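Side-chain contacts in protein-tyrosine-phosphatase (Shewanella sp., PDB 2Z72), which hydrolyses phosphotyrosine esters, probably at a two-zinc centre like that of other calcineurin-like phosphoesterases, and remains active in the cold: residues E213-E218 and L274-V279; G259-T264 and T287-V292; S21-I26 and K32-E37; G10-T15 and N178-A183. All coordinates share one frame; numbering follows the deposited sequence. Where two conformers were deposited one is given.

In the fold
The four contacts fall into two groups on opposite sides of the chain's centre. Interactions 3 and 4 lie together, their centres 11 Å apart, and share the three-stranded antiparallel sheet 8-14, 22-27, 30-35; Ser21 OG and Thr15 OG1, 2.7 Å apart and probably hydrogen-bonded, link them directly. In sequence, interaction 3 is nested within the long loop that interaction 4 closes. Interactions 1 and 2 both belong to the calcineurin-like phosphoesterase region, centres 20 Å apart and nearest atoms about 6 Å apart without touching. Interaction 2 is near the zinc site: the Thr287 side chain is about 7 Å from a zinc ion, and Thr287 directly follows the ligand His286. Interactions 1 and 3 have centres 46 Å apart.

Interaction 1 (E213-E218 and L274-V279); sequences EWISRE and LQHFNV
Trp214 meets Phe277 and His276 in an aromatic cluster between two helix ends. Phe277 brings the far end of its ring over one face of the indole, toward the pyrrole rim, with CZ only 3.2 Å from Trp214 NE1. The two rings meet obliquely, inclined at 43°. CG of Trp214 lies anti to the backbone N (chi1 173°), which carries the indole out toward the second helix. Phe277 instead has CG anti to its carbonyl carbon, and this swings a ring that starts out beside the contact in against the indole. His276 comes to the indole edge, rim to rim, its plane nearly perpendicular to the five-membered ring and the centroids 5.5 Å apart. Ile215 completes the group: its CG1 sits 3.7 Å from the centroid of the His276 ring, only 9° off the normal, a CH-pi contact. A branched aliphatic chain suits this place because it can spread over a flat ring. Away from the contact, Arg217, just past the end of helix 212-216, holds Glu213 OE2 in a salt bridge, side-on through NE and NH2. Glu218 and Asn278 then turn the chain out of the two helices in Schellman motifs. Beyond the cluster, Trp214 packs on Leu221 and Ala224 of helix 221-231 and on Ile197 of strand 197-200, while Lys199 of that strand bonds to the carbonyl of Phe277.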
loop_
_atom_site.group_PDB
_atom_site.type_symbol
_atom_site.label_atom_id
_atom_site.label_comp_id
_atom_site.label_asym_id
_atom_site.label_seq_id
_atom_site.Cartn_x
_atom_site.Cartn_y
_atom_site.Cartn_z
ATOM N N GLU A 213 -11.337 -17.873 -10.358
ATOM C CA GLU A 213 -11.441 -18.723 -9.117
ATOM C C GLU A 213 -12.136 -17.992 -7.995
ATOM O O GLU A 213 -12.766 -18.657 -7.159
ATOM C CB GLU A 213 -10.050 -19.240 -8.720
ATOM C CG GLU A 213 -9.990 -20.120 -7.493
ATOM C CD GLU A 213 -8.700 -20.858 -7.268
ATOM O OE1 GLU A 213 -7.796 -20.616 -8.079
ATOM O OE2 GLU A 213 -8.627 -21.566 -6.210
ATOM N N TRP A 214 -12.030 -16.660 -7.915
ATOM C CA TRP A 214 -12.790 -15.904 -6.929
ATOM C C TRP A 214 -14.292 -16.254 -6.993
ATOM O O TRP A 214 -14.988 -16.380 -6.013
ATOM C CB TRP A 214 -12.560 -14.388 -7.184
ATOM C CG TRP A 214 -13.434 -13.489 -6.327
ATOM C CD1 TRP A 214 -14.750 -13.101 -6.501
ATOM C CD2 TRP A 214 -13.008 -12.836 -5.121
ATOM N NE1 TRP A 214 -15.182 -12.285 -5.527
ATOM C CE2 TRP A 214 -14.118 -12.104 -4.649
ATOM C CE3 TRP A 214 -11.804 -12.807 -4.383
ATOM C CZ2 TRP A 214 -14.053 -11.370 -3.507
ATOM C CZ3 TRP A 214 -11.779 -12.052 -3.248
ATOM C CH2 TRP A 214 -12.867 -11.325 -2.786
ATOM N N ILE A 215 -14.784 -16.256 -8.233
ATOM C CA ILE A 215 -16.220 -16.477 -8.511
ATOM C C ILE A 215 -16.657 -17.870 -8.156
ATOM O O ILE A 215 -17.661 -18.105 -7.527
ATOM C CB ILE A 215 -16.508 -16.152 -10.005
ATOM C CG1 ILE A 215 -16.153 -14.706 -10.375
ATOM C CG2 ILE A 215 -17.935 -16.517 -10.310
ATOM C CD1 ILE A 215 -16.356 -14.289 -11.808
ATOM N N SER A 216 -15.786 -18.816 -8.524
ATOM C CA SER A 216 -16.171 -20.210 -8.234
ATOM C C SER A 216 -16.147 -20.491 -6.741
ATOM O O SER A 216 -16.961 -21.329 -6.287
ATOM C CB SER A 216 -15.378 -21.235 -9.009
ATOM O OG SER A 216 -14.017 -21.086 -8.738
ATOM N N ARG A 217 -15.288 -19.823 -5.972
ATOM C CA ARG A 217 -15.253 -19.931 -4.519
ATOM C C ARG A 217 -16.299 -19.076 -3.803
ATOM O O ARG A 217 -16.374 -19.154 -2.595
ATOM C CB ARG A 217 -13.857 -19.556 -4.006
ATOM C CG ARG A 217 -12.825 -20.636 -4.451
ATOM C CD ARG A 217 -11.507 -20.364 -3.758
ATOM N NE ARG A 217 -10.552 -21.414 -4.178
ATOM C CZ ARG A 217 -10.459 -22.595 -3.595
ATOM N NH1 ARG A 217 -11.201 -22.950 -2.561
ATOM N NH2 ARG A 217 -9.575 -23.464 -4.066
ATOM N N GLU A 218 -17.099 -18.313 -4.557
ATOM C CA GLU A 218 -18.210 -17.566 -4.030
ATOM C C GLU A 218 -17.684 -16.637 -2.938
ATOM O O GLU A 218 -18.336 -16.437 -1.916
ATOM C CB GLU A 218 -19.268 -18.495 -3.437
ATOM C CG GLU A 218 -19.804 -19.525 -4.424
ATOM C CD GLU A 218 -20.987 -20.320 -3.895
ATOM O OE1 GLU A 218 -21.891 -20.651 -4.708
ATOM O OE2 GLU A 218 -21.039 -20.636 -2.684
ATOM N N LEU A 274 -15.854 -7.988 -14.311
ATOM C CA LEU A 274 -16.442 -6.701 -14.086
ATOM C C LEU A 274 -17.929 -6.846 -13.671
ATOM O O LEU A 274 -18.421 -6.219 -12.768
ATOM C CB LEU A 274 -16.399 -5.834 -15.342
ATOM C CG LEU A 274 -15.020 -5.422 -15.858
ATOM C CD1 LEU A 274 -15.100 -4.741 -17.236
ATOM C CD2 LEU A 274 -14.353 -4.542 -14.807
ATOM N N GLN A 275 -18.659 -7.686 -14.421
ATOM C CA GLN A 275 -20.071 -7.916 -14.144
ATOM C C GLN A 275 -20.278 -8.525 -12.768
ATOM O O GLN A 275 -21.207 -8.188 -12.022
ATOM C CB GLN A 275 -20.667 -8.832 -15.265
ATOM C CG GLN A 275 -20.959 -8.020 -16.525
ATOM C CD GLN A 275 -21.086 -8.864 -17.774
ATOM O OE1 GLN A 275 -20.936 -8.371 -18.929
ATOM N NE2 GLN A 275 -21.395 -10.146 -17.528
ATOM N N HIS A 276 -19.383 -9.434 -12.378
ATOM C CA HIS A 276 -19.557 -10.095 -11.100
ATOM C C HIS A 276 -19.552 -9.095 -9.943
ATOM O O HIS A 276 -20.269 -9.282 -8.985
ATOM C CB HIS A 276 -18.367 -11.089 -10.900
ATOM C CG HIS A 276 -18.501 -11.897 -9.657
ATOM N ND1 HIS A 276 -17.906 -11.789 -8.416
ATOM C CD2 HIS A 276 -19.377 -12.899 -9.520
ATOM C CE1 HIS A 276 -18.359 -12.694 -7.580
ATOM N NE2 HIS A 276 -19.244 -13.383 -8.258
ATOM N N PHE A 277 -18.698 -8.070 -10.029
ATOM C CA PHE A 277 -18.571 -7.064 -8.985
ATOM C C PHE A 277 -19.386 -5.798 -9.256
ATOM O O PHE A 277 -19.373 -4.880 -8.462
ATOM C CB PHE A 277 -17.121 -6.658 -8.818
ATOM C CG PHE A 277 -16.231 -7.759 -8.265
ATOM C CD1 PHE A 277 -15.472 -8.566 -9.091
ATOM C CD2 PHE A 277 -16.141 -7.948 -6.868
ATOM C CE1 PHE A 277 -14.622 -9.550 -8.602
ATOM C CE2 PHE A 277 -15.301 -8.915 -6.416
ATOM C CZ PHE A 277 -14.508 -9.710 -7.238
ATOM N N ASN A 278 -20.092 -5.744 -10.398
ATOM C CA ASN A 278 -20.826 -4.567 -10.805
ATOM C C ASN A 278 -19.966 -3.310 -10.794
ATOM O O ASN A 278 -20.301 -2.275 -10.227
ATOM C CB ASN A 278 -22.053 -4.347 -9.910
ATOM C CG ASN A 278 -23.066 -3.357 -10.372
ATOM O OD1 ASN A 278 -23.702 -2.680 -9.512
ATOM N ND2 ASN A 278 -23.302 -3.209 -11.668
ATOM N N VAL A 279 -18.811 -3.452 -11.472
ATOM C CA VAL A 279 -17.884 -2.349 -11.673
ATOM C C VAL A 279 -17.651 -2.142 -13.149
ATOM O O VAL A 279 -17.828 -3.029 -13.959
ATOM C CB VAL A 279 -16.572 -2.562 -10.886
ATOM C CG1 VAL A 279 -16.876 -2.550 -9.396
ATOM C CG2 VAL A 279 -15.878 -3.818 -11.327
#

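Interaction 2 (G259-T264 and T287-V292); sequences GYFSET and TSQERV
Phe261 and Thr287 make a CH-pi contact: Thr287 CB stands over one face of the ring, 3.8 Å from its centroid and 21° off the normal, displaced toward the rim where Phe261 CD1 lies 3.5 Å away. The methyl group adds van der Waals packing, with Thr287 CG2 3.7 Å from Phe261 CG. Threonine suits the place because its CB and methyl can lie on the ring while its hydroxyl, OG1, bonds to Arg258. The segment 287-292 follows strand 281-284 and the zinc ligand His286, in keeping with the metallophosphoesterase fold, where metal ligands sit on loops at strand ends; Phe261, last residue of a short 3-10 segment, thus packs on the residue directly after that ligand. An alanine at Phe261 removes the whole ring, and would probably leave Thr287 without the surface it rests on and open a gap beside Val284 and Ala302, which the ring also touches. The amide of Gln289 supplies the other contact: the chain bends at the CB-CG bond (chi2 -55°), and the amide comes obliquely to the CD2-CE2 side of the phenyl group, with Gln289 CD 4.0 Å from Phe261 CE2 and the amide plane turned only 11° from that of the ring.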
loop_
_atom_site.group_PDB
_atom_site.type_symbol
_atom_site.label_atom_id
_atom_site.label_comp_id
_atom_site.label_asym_id
_atom_site.label_seq_id
_atom_site.Cartn_x
_atom_site.Cartn_y
_atom_site.Cartn_z
ATOM N N GLY A 259 -2.881 -12.346 -14.352
ATOM C CA GLY A 259 -3.600 -12.761 -15.541
ATOM C C GLY A 259 -3.995 -11.585 -16.405
ATOM O O GLY A 259 -4.113 -11.732 -17.643
ATOM N N TYR A 260 -4.298 -10.398 -15.844
ATOM C CA TYR A 260 -4.744 -9.267 -16.687
ATOM C C TYR A 260 -3.639 -8.829 -17.664
ATOM O O TYR A 260 -3.938 -8.185 -18.656
ATOM C CB TYR A 260 -5.195 -8.063 -15.869
ATOM C CG TYR A 260 -6.319 -8.336 -14.916
ATOM C CD1 TYR A 260 -7.194 -9.418 -15.102
ATOM C CD2 TYR A 260 -6.552 -7.526 -13.840
ATOM C CE1 TYR A 260 -8.240 -9.643 -14.203
ATOM C CE2 TYR A 260 -7.593 -7.748 -12.962
ATOM C CZ TYR A 260 -8.435 -8.806 -13.128
ATOM O OH TYR A 260 -9.445 -9.006 -12.222
ATOM N N PHE A 261 -2.398 -9.212 -17.381
ATOM C CA PHE A 261 -1.231 -8.867 -18.177
ATOM C C PHE A 261 -0.747 -9.968 -19.069
ATOM O O PHE A 261 0.279 -9.836 -19.753
ATOM C CB PHE A 261 -0.112 -8.382 -17.229
ATOM C CG PHE A 261 -0.543 -7.180 -16.440
ATOM C CD1 PHE A 261 -1.083 -7.342 -15.163
ATOM C CD2 PHE A 261 -0.440 -5.924 -16.972
ATOM C CE1 PHE A 261 -1.526 -6.223 -14.496
ATOM C CE2 PHE A 261 -0.845 -4.837 -16.274
ATOM C CZ PHE A 261 -1.404 -4.975 -15.021
ATOM N N SER A 262 -1.451 -11.070 -19.085
ATOM C CA SER A 262 -1.207 -12.208 -19.925
ATOM C C SER A 262 -1.696 -11.924 -21.339
ATOM O O SER A 262 -2.771 -11.388 -21.555
ATOM C CB SER A 262 -1.848 -13.485 -19.368
ATOM O OG SER A 262 -1.702 -14.566 -20.275
ATOM N N GLU A 263 -0.876 -12.272 -22.332
ATOM C CA GLU A 263 -1.270 -12.045 -23.691
ATOM C C GLU A 263 -2.468 -12.912 -24.116
ATOM O O GLU A 263 -3.063 -12.630 -25.152
ATOM C CB GLU A 263 -0.149 -12.392 -24.707
ATOM C CG GLU A 263 0.478 -11.196 -25.353
ATOM C CD GLU A 263 1.374 -11.385 -26.562
ATOM O OE1 GLU A 263 1.050 -10.729 -27.576
ATOM O OE2 GLU A 263 2.350 -12.116 -26.414
ATOM N N THR A 264 -2.864 -13.929 -23.397
ATOM C CA THR A 264 -4.042 -14.711 -23.736
ATOM C C THR A 264 -5.317 -14.361 -23.013
ATOM O O THR A 264 -6.387 -14.871 -23.336
ATOM C CB THR A 264 -3.793 -16.205 -23.413
ATOM O OG1 THR A 264 -3.299 -16.398 -22.104
ATOM C CG2 THR A 264 -2.705 -16.644 -24.381
ATOM N N THR A 287 2.277 -5.727 -11.304
ATOM C CA THR A 287 2.917 -5.988 -12.576
ATOM C C THR A 287 3.359 -4.657 -13.187
ATOM O O THR A 287 2.536 -3.879 -13.653
ATOM C CB THR A 287 1.984 -6.791 -13.501
ATOM O OG1 THR A 287 1.500 -7.946 -12.829
ATOM C CG2 THR A 287 2.782 -7.244 -14.743
ATOM N N SER A 288 4.698 -4.427 -13.138
ATOM C CA SER A 288 5.206 -3.088 -13.356
ATOM C C SER A 288 5.129 -2.683 -14.832
ATOM O O SER A 288 5.542 -3.430 -15.714
ATOM C CB SER A 288 6.643 -2.975 -12.892
ATOM O OG SER A 288 6.760 -3.470 -11.552
ATOM N N GLN A 289 4.666 -1.482 -15.032
ATOM C CA GLN A 289 4.558 -0.830 -16.345
ATOM C C GLN A 289 5.422 0.425 -16.439
ATOM O O GLN A 289 5.891 0.955 -15.426
ATOM C CB GLN A 289 3.092 -0.423 -16.597
ATOM C CG GLN A 289 2.122 -1.558 -16.442
ATOM C CD GLN A 289 2.432 -2.760 -17.285
ATOM O OE1 GLN A 289 2.431 -3.928 -16.814
ATOM N NE2 GLN A 289 2.684 -2.485 -18.518
ATOM N N GLU A 290 5.643 0.913 -17.640
ATOM C CA GLU A 290 6.467 2.106 -17.839
ATOM C C GLU A 290 5.743 3.378 -17.452
ATOM O O GLU A 290 6.364 4.432 -17.344
ATOM C CB GLU A 290 6.900 2.189 -19.312
ATOM C CG GLU A 290 7.756 1.001 -19.729
ATOM C CD GLU A 290 8.236 1.083 -21.170
ATOM O OE1 GLU A 290 8.725 0.072 -21.725
ATOM O OE2 GLU A 290 8.178 2.147 -21.813
ATOM N N ARG A 291 4.403 3.282 -17.289
ATOM C CA ARG A 291 3.546 4.432 -17.048
ATOM C C ARG A 291 2.226 3.912 -16.543
ATOM O O ARG A 291 1.955 2.709 -16.657
ATOM C CB ARG A 291 3.295 5.313 -18.302
ATOM C CG ARG A 291 2.754 4.557 -19.494
ATOM C CD ARG A 291 2.445 5.474 -20.678
ATOM N NE ARG A 291 1.602 4.706 -21.607
ATOM C CZ ARG A 291 2.077 3.820 -22.469
ATOM N NH1 ARG A 291 3.406 3.589 -22.574
ATOM N NH2 ARG A 291 1.187 3.190 -23.205
ATOM N N VAL A 292 1.395 4.772 -15.974
ATOM C CA VAL A 292 -0.021 4.404 -15.723
ATOM C C VAL A 292 -0.680 4.216 -17.105
ATOM O O VAL A 292 -0.505 5.029 -17.990
ATOM C CB VAL A 292 -0.700 5.469 -14.899
ATOM C CG1 VAL A 292 -2.236 5.415 -15.021
ATOM C CG2 VAL A 292 -0.297 5.385 -13.439
#

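Interaction 3 (S21-I26 and K32-E37); sequences STAYWI and KTTSIE
Ile36 and Trp25 bury the most surface here, followed by Lys32. Ile36 reaches back across the strand pair with CD1, 3.6 Å from Ser21 CB and 4.0 Å from Ala23 CB, while its backbone N bonds to Ser21 O. Its length lets one terminal methyl touch both neighbours. Trp25 uses its indole edge: NE1 donates to Thr34 OG1 over 3.0 Å, nearly straight at 169° and with the oxygen in the ring plane. Thr34 OG1 stands between its own backbone N and carbonyl carbon (chi1 62°), the rotation that turns it to the indole N-H, with CG2 close to NE1 as well. A phenylalanine in place of Trp25 lacks the indole N-H, so Thr34 OG1 would probably lose this donor and the ring would be freer to turn. Lys32 faces Trp25 in a hydrogen-bonded pair, joined through Trp25 N to Lys32 O and Lys32 N to Trp25 O, each 2.8 Å. Its extended chain then carries the amine away to the carbonyl of Glu45. The opposite face bears Thr22, Tyr24 and Thr33; Thr22 CG2 meets Thr33 CG2 at 3.5 Å. Trp25 also packs on Pro11 and Val41, and Ile36 on Val13 and Val41. Such regular cross-strand pairing is the signature of an antiparallel beta hairpin, here central strand 22-27 and edge strand 30-35 of a three-stranded meander that strand 8-14 completes.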
loop_
_atom_site.group_PDB
_atom_site.type_symbol
_atom_site.label_atom_id
_atom_site.label_comp_id
_atom_site.label_asym_id
_atom_site.label_seq_id
_atom_site.Cartn_x
_atom_site.Cartn_y
_atom_site.Cartn_z
ATOM N N SER A 21 4.650 3.733 24.387
ATOM C CA SER A 21 5.406 3.105 23.331
ATOM C C SER A 21 6.892 3.409 23.477
ATOM O O SER A 21 7.310 4.306 24.196
ATOM C CB SER A 21 4.842 3.596 21.991
ATOM O OG SER A 21 3.511 3.085 21.744
ATOM N N THR A 22 7.708 2.622 22.743
ATOM C CA THR A 22 9.135 2.718 22.710
ATOM C C THR A 22 9.600 2.747 21.263
ATOM O O THR A 22 9.025 2.009 20.442
ATOM C CB THR A 22 9.748 1.499 23.405
ATOM O OG1 THR A 22 9.306 1.419 24.771
ATOM C CG2 THR A 22 11.296 1.555 23.394
ATOM N N ALA A 23 10.552 3.569 20.946
ATOM C CA ALA A 23 11.080 3.688 19.610
ATOM C C ALA A 23 12.551 3.252 19.561
ATOM O O ALA A 23 13.371 3.705 20.386
ATOM C CB ALA A 23 10.942 5.114 19.103
ATOM N N TYR A 24 12.866 2.436 18.563
ATOM C CA TYR A 24 14.193 1.990 18.245
ATOM C C TYR A 24 14.675 2.730 16.990
ATOM O O TYR A 24 13.975 2.704 15.969
ATOM C CB TYR A 24 14.242 0.499 18.013
ATOM C CG TYR A 24 13.919 -0.337 19.213
ATOM C CD1 TYR A 24 12.686 -0.932 19.404
ATOM C CD2 TYR A 24 14.792 -0.556 20.207
ATOM C CE1 TYR A 24 12.425 -1.696 20.516
ATOM C CE2 TYR A 24 14.518 -1.309 21.337
ATOM C CZ TYR A 24 13.342 -1.876 21.494
ATOM O OH TYR A 24 13.055 -2.612 22.590
ATOM N N TRP A 25 15.852 3.321 17.051
ATOM C CA TRP A 25 16.425 4.128 15.996
ATOM C C TRP A 25 17.788 3.589 15.667
ATOM O O TRP A 25 18.600 3.319 16.585
ATOM C CB TRP A 25 16.590 5.578 16.414
ATOM C CG TRP A 25 15.388 6.214 17.018
ATOM C CD1 TRP A 25 14.980 6.106 18.321
ATOM C CD2 TRP A 25 14.415 7.058 16.417
ATOM N NE1 TRP A 25 13.854 6.797 18.547
ATOM C CE2 TRP A 25 13.455 7.420 17.402
ATOM C CE3 TRP A 25 14.248 7.570 15.123
ATOM C CZ2 TRP A 25 12.368 8.252 17.107
ATOM C CZ3 TRP A 25 13.168 8.401 14.850
ATOM C CH2 TRP A 25 12.220 8.743 15.848
ATOM N N ILE A 26 18.081 3.423 14.376
ATOM C CA ILE A 26 19.446 3.165 13.930
ATOM C C ILE A 26 20.062 4.492 13.526
ATOM O O ILE A 26 19.596 5.130 12.595
ATOM C CB ILE A 26 19.498 2.188 12.745
ATOM C CG1 ILE A 26 18.731 0.935 13.019
ATOM C CG2 ILE A 26 20.955 1.884 12.403
ATOM C CD1 ILE A 26 19.028 0.256 14.350
ATOM N N LYS A 32 19.765 3.506 19.171
ATOM C CA LYS A 32 19.229 4.392 20.185
ATOM C C LYS A 32 17.800 3.961 20.477
ATOM O O LYS A 32 17.047 3.664 19.565
ATOM C CB LYS A 32 19.331 5.857 19.829
ATOM C CG LYS A 32 20.739 6.478 19.740
ATOM C CD LYS A 32 20.717 7.998 19.643
ATOM C CE LYS A 32 22.046 8.754 19.635
ATOM N NZ LYS A 32 21.887 10.242 19.824
ATOM N N THR A 33 17.434 3.906 21.741
ATOM C CA THR A 33 16.096 3.509 22.168
ATOM C C THR A 33 15.540 4.613 22.997
ATOM O O THR A 33 16.152 5.074 23.958
ATOM C CB THR A 33 16.187 2.219 23.010
ATOM O OG1 THR A 33 16.862 1.245 22.217
ATOM C CG2 THR A 33 14.809 1.760 23.420
ATOM N N THR A 34 14.318 5.095 22.654
ATOM C CA THR A 34 13.675 6.170 23.333
ATOM C C THR A 34 12.277 5.740 23.820
ATOM O O THR A 34 11.637 4.873 23.261
ATOM C CB THR A 34 13.553 7.432 22.487
ATOM O OG1 THR A 34 12.740 7.138 21.327
ATOM C CG2 THR A 34 14.931 7.914 22.029
ATOM N N SER A 35 11.895 6.375 24.924
ATOM C CA SER A 35 10.578 6.221 25.506
ATOM C C SER A 35 9.666 7.307 24.947
ATOM O O SER A 35 10.055 8.478 25.012
ATOM C CB SER A 35 10.634 6.336 27.022
ATOM O OG SER A 35 11.471 5.327 27.563
ATOM N N ILE A 36 8.515 6.940 24.392
ATOM C CA ILE A 36 7.685 7.948 23.754
ATOM C C ILE A 36 6.742 8.629 24.744
ATOM O O ILE A 36 5.999 7.911 25.441
ATOM C CB ILE A 36 6.891 7.313 22.598
ATOM C CG1 ILE A 36 7.838 6.809 21.492
ATOM C CG2 ILE A 36 5.824 8.240 22.032
ATOM C CD1 ILE A 36 7.309 5.775 20.568
ATOM N N GLU A 37 6.836 9.961 24.782
ATOM C CA GLU A 37 6.106 10.852 25.668
ATOM C C GLU A 37 4.990 11.532 24.845
ATOM O O GLU A 37 5.255 12.113 23.736
ATOM C CB GLU A 37 6.978 11.914 26.330
ATOM C CG GLU A 37 8.435 11.632 26.636
ATOM C CD GLU A 37 8.548 11.064 28.029
ATOM O OE1 GLU A 37 9.644 10.734 28.499
ATOM O OE2 GLU A 37 7.402 10.957 28.560
#

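Interaction 4 (G10-T15 and N178-A183); sequences GPYVIT and NKLYSA. Unlike the reference sequence in segment 178-183: Ser182 (reference Gly).
Tyr12 lies against both Leu180 and Tyr181, and its CE2 corner does most of the touching. Leu180 CD1 approaches that corner at 3.7 Å, as an off-centre CH-pi contact on one face, and Leu180 CB lies 3.8 Å from Tyr12 CD2. Tyr181 meets the same corner differently: the edge of Tyr12 points toward the face of Tyr181, offset, with planes at 63° and centroids 5.8 Å apart, and Tyr181 OH stands 3.3 Å from Tyr12 CE2. CG of Tyr181 lies anti to its carbonyl carbon (chi1 -60°), bringing the far end of the ring back to Tyr12 although its CB starts off away from it. The contact thus fastens strand 8-14, one of the two edge strands of the antiparallel meander, to the loop between helices 166-172 and 186-192, a loop of the phosphoesterase region. Tyrosine suits both positions, for each gives a flat apolar ring to the buried interior and a hydroxyl that finds a partner: Tyr12 OH bonds to Asp9, Tyr181 OH to Asn123. Further out, Phe116 and Tyr177 meet Tyr181 edge-to-face, while Ala169 of helix 166-172 touches both Tyr12 and Leu180. Backbone bonds between Tyr12 and Tyr24 hold the strand in its sheet, and Trp127 bonds to the carbonyl of Pro11.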
loop_
_atom_site.group_PDB
_atom_site.type_symbol
_atom_site.label_atom_id
_atom_site.label_comp_id
_atom_site.label_asym_id
_atom_site.label_seq_id
_atom_site.Cartn_x
_atom_site.Cartn_y
_atom_site.Cartn_z
ATOM N N GLY A 10 14.803 3.917 10.724
ATOM C CA GLY A 10 13.779 3.861 11.769
ATOM C C GLY A 10 12.842 5.020 11.746
ATOM O O GLY A 10 12.823 5.812 10.795
ATOM N N PRO A 11 12.024 5.187 12.786
ATOM C CA PRO A 11 12.017 4.343 13.960
ATOM C C PRO A 11 11.208 3.070 13.787
ATOM O O PRO A 11 10.329 2.973 12.919
ATOM C CB PRO A 11 11.311 5.267 14.960
ATOM C CG PRO A 11 10.339 6.072 14.149
ATOM C CD PRO A 11 11.084 6.324 12.855
ATOM N N TYR A 12 11.541 2.086 14.614
ATOM C CA TYR A 12 10.758 0.881 14.816
ATOM C C TYR A 12 10.090 1.049 16.190
ATOM O O TYR A 12 10.771 1.113 17.200
ATOM C CB TYR A 12 11.666 -0.337 14.801
ATOM C CG TYR A 12 12.368 -0.539 13.474
ATOM C CD1 TYR A 12 13.604 0.034 13.191
ATOM C CD2 TYR A 12 11.774 -1.278 12.450
ATOM C CE1 TYR A 12 14.236 -0.169 11.974
ATOM C CE2 TYR A 12 12.392 -1.458 11.267
ATOM C CZ TYR A 12 13.608 -0.893 11.003
ATOM O OH TYR A 12 14.179 -1.122 9.763
ATOM N N VAL A 13 8.753 1.175 16.204
ATOM C CA VAL A 13 8.023 1.520 17.401
ATOM C C VAL A 13 7.253 0.322 17.923
ATOM O O VAL A 13 6.547 -0.345 17.193
ATOM C CB VAL A 13 7.065 2.719 17.136
ATOM C CG1 VAL A 13 6.191 2.975 18.342
ATOM C CG2 VAL A 13 7.817 3.964 16.733
ATOM N N ILE A 14 7.462 0.056 19.219
ATOM C CA ILE A 14 6.716 -0.989 19.948
ATOM C C ILE A 14 5.586 -0.311 20.667
ATOM O O ILE A 14 5.821 0.682 21.366
ATOM C CB ILE A 14 7.689 -1.589 21.017
ATOM C CG1 ILE A 14 8.945 -2.121 20.355
ATOM C CG2 ILE A 14 6.949 -2.523 21.918
ATOM C CD1 ILE A 14 8.750 -3.063 19.231
ATOM N N THR A 15 4.367 -0.800 20.534
ATOM C CA THR A 15 3.192 -0.243 21.180
ATOM C C THR A 15 2.463 -1.304 21.968
ATOM O O THR A 15 1.824 -2.163 21.390
ATOM C CB THR A 15 2.245 0.394 20.142
ATOM O OG1 THR A 15 2.943 1.520 19.583
ATOM C CG2 THR A 15 0.998 0.921 20.819
ATOM N N ASN A 178 10.771 -9.718 9.909
ATOM C CA ASN A 178 9.320 -9.865 10.132
ATOM C C ASN A 178 8.923 -9.417 11.516
ATOM O O ASN A 178 7.787 -8.921 11.704
ATOM C CB ASN A 178 8.917 -11.298 9.833
ATOM C CG ASN A 178 9.655 -12.341 10.606
ATOM O OD1 ASN A 178 10.893 -12.399 10.433
ATOM N ND2 ASN A 178 9.017 -13.175 11.397
ATOM N N LYS A 179 9.760 -9.602 12.497
ATOM C CA LYS A 179 9.445 -9.210 13.884
ATOM C C LYS A 179 9.677 -7.744 14.128
ATOM O O LYS A 179 9.336 -7.191 15.184
ATOM C CB LYS A 179 10.195 -10.117 14.831
ATOM C CG LYS A 179 9.726 -11.530 14.791
ATOM C CD LYS A 179 8.298 -11.664 15.307
ATOM C CE LYS A 179 7.981 -13.169 15.446
ATOM N NZ LYS A 179 6.503 -13.362 15.464
ATOM N N LEU A 180 10.250 -7.003 13.186
ATOM C CA LEU A 180 10.268 -5.558 13.252
ATOM C C LEU A 180 8.946 -4.958 12.835
ATOM O O LEU A 180 8.756 -3.757 13.003
ATOM C CB LEU A 180 11.421 -5.012 12.402
ATOM C CG LEU A 180 12.832 -5.393 12.833
ATOM C CD1 LEU A 180 13.872 -4.826 11.875
ATOM C CD2 LEU A 180 13.106 -4.859 14.242
ATOM N N TYR A 181 8.049 -5.781 12.348
ATOM C CA TYR A 181 6.705 -5.363 11.872
ATOM C C TYR A 181 5.622 -6.282 12.398
ATOM O O TYR A 181 4.560 -6.432 11.786
ATOM C CB TYR A 181 6.656 -5.311 10.312
ATOM C CG TYR A 181 7.694 -4.310 9.805
ATOM C CD1 TYR A 181 7.426 -2.947 9.871
ATOM C CD2 TYR A 181 8.930 -4.675 9.338
ATOM C CE1 TYR A 181 8.357 -2.002 9.457
ATOM C CE2 TYR A 181 9.861 -3.781 8.932
ATOM C CZ TYR A 181 9.583 -2.437 8.975
ATOM O OH TYR A 181 10.516 -1.528 8.543
ATOM N N SER A 182 5.885 -6.916 13.537
ATOM C CA SER A 182 4.930 -7.849 14.153
ATOM C C SER A 182 3.784 -7.119 14.822
ATOM O O SER A 182 3.704 -5.880 14.869
ATOM C CB SER A 182 5.724 -8.735 15.119
ATOM O OG SER A 182 6.184 -7.906 16.175
ATOM N N ALA A 183 2.864 -7.911 15.389
ATOM C CA ALA A 183 1.694 -7.333 16.042
ATOM C C ALA A 183 1.983 -6.531 17.283
ATOM O O ALA A 183 1.098 -5.832 17.807
ATOM C CB ALA A 183 0.721 -8.451 16.374
#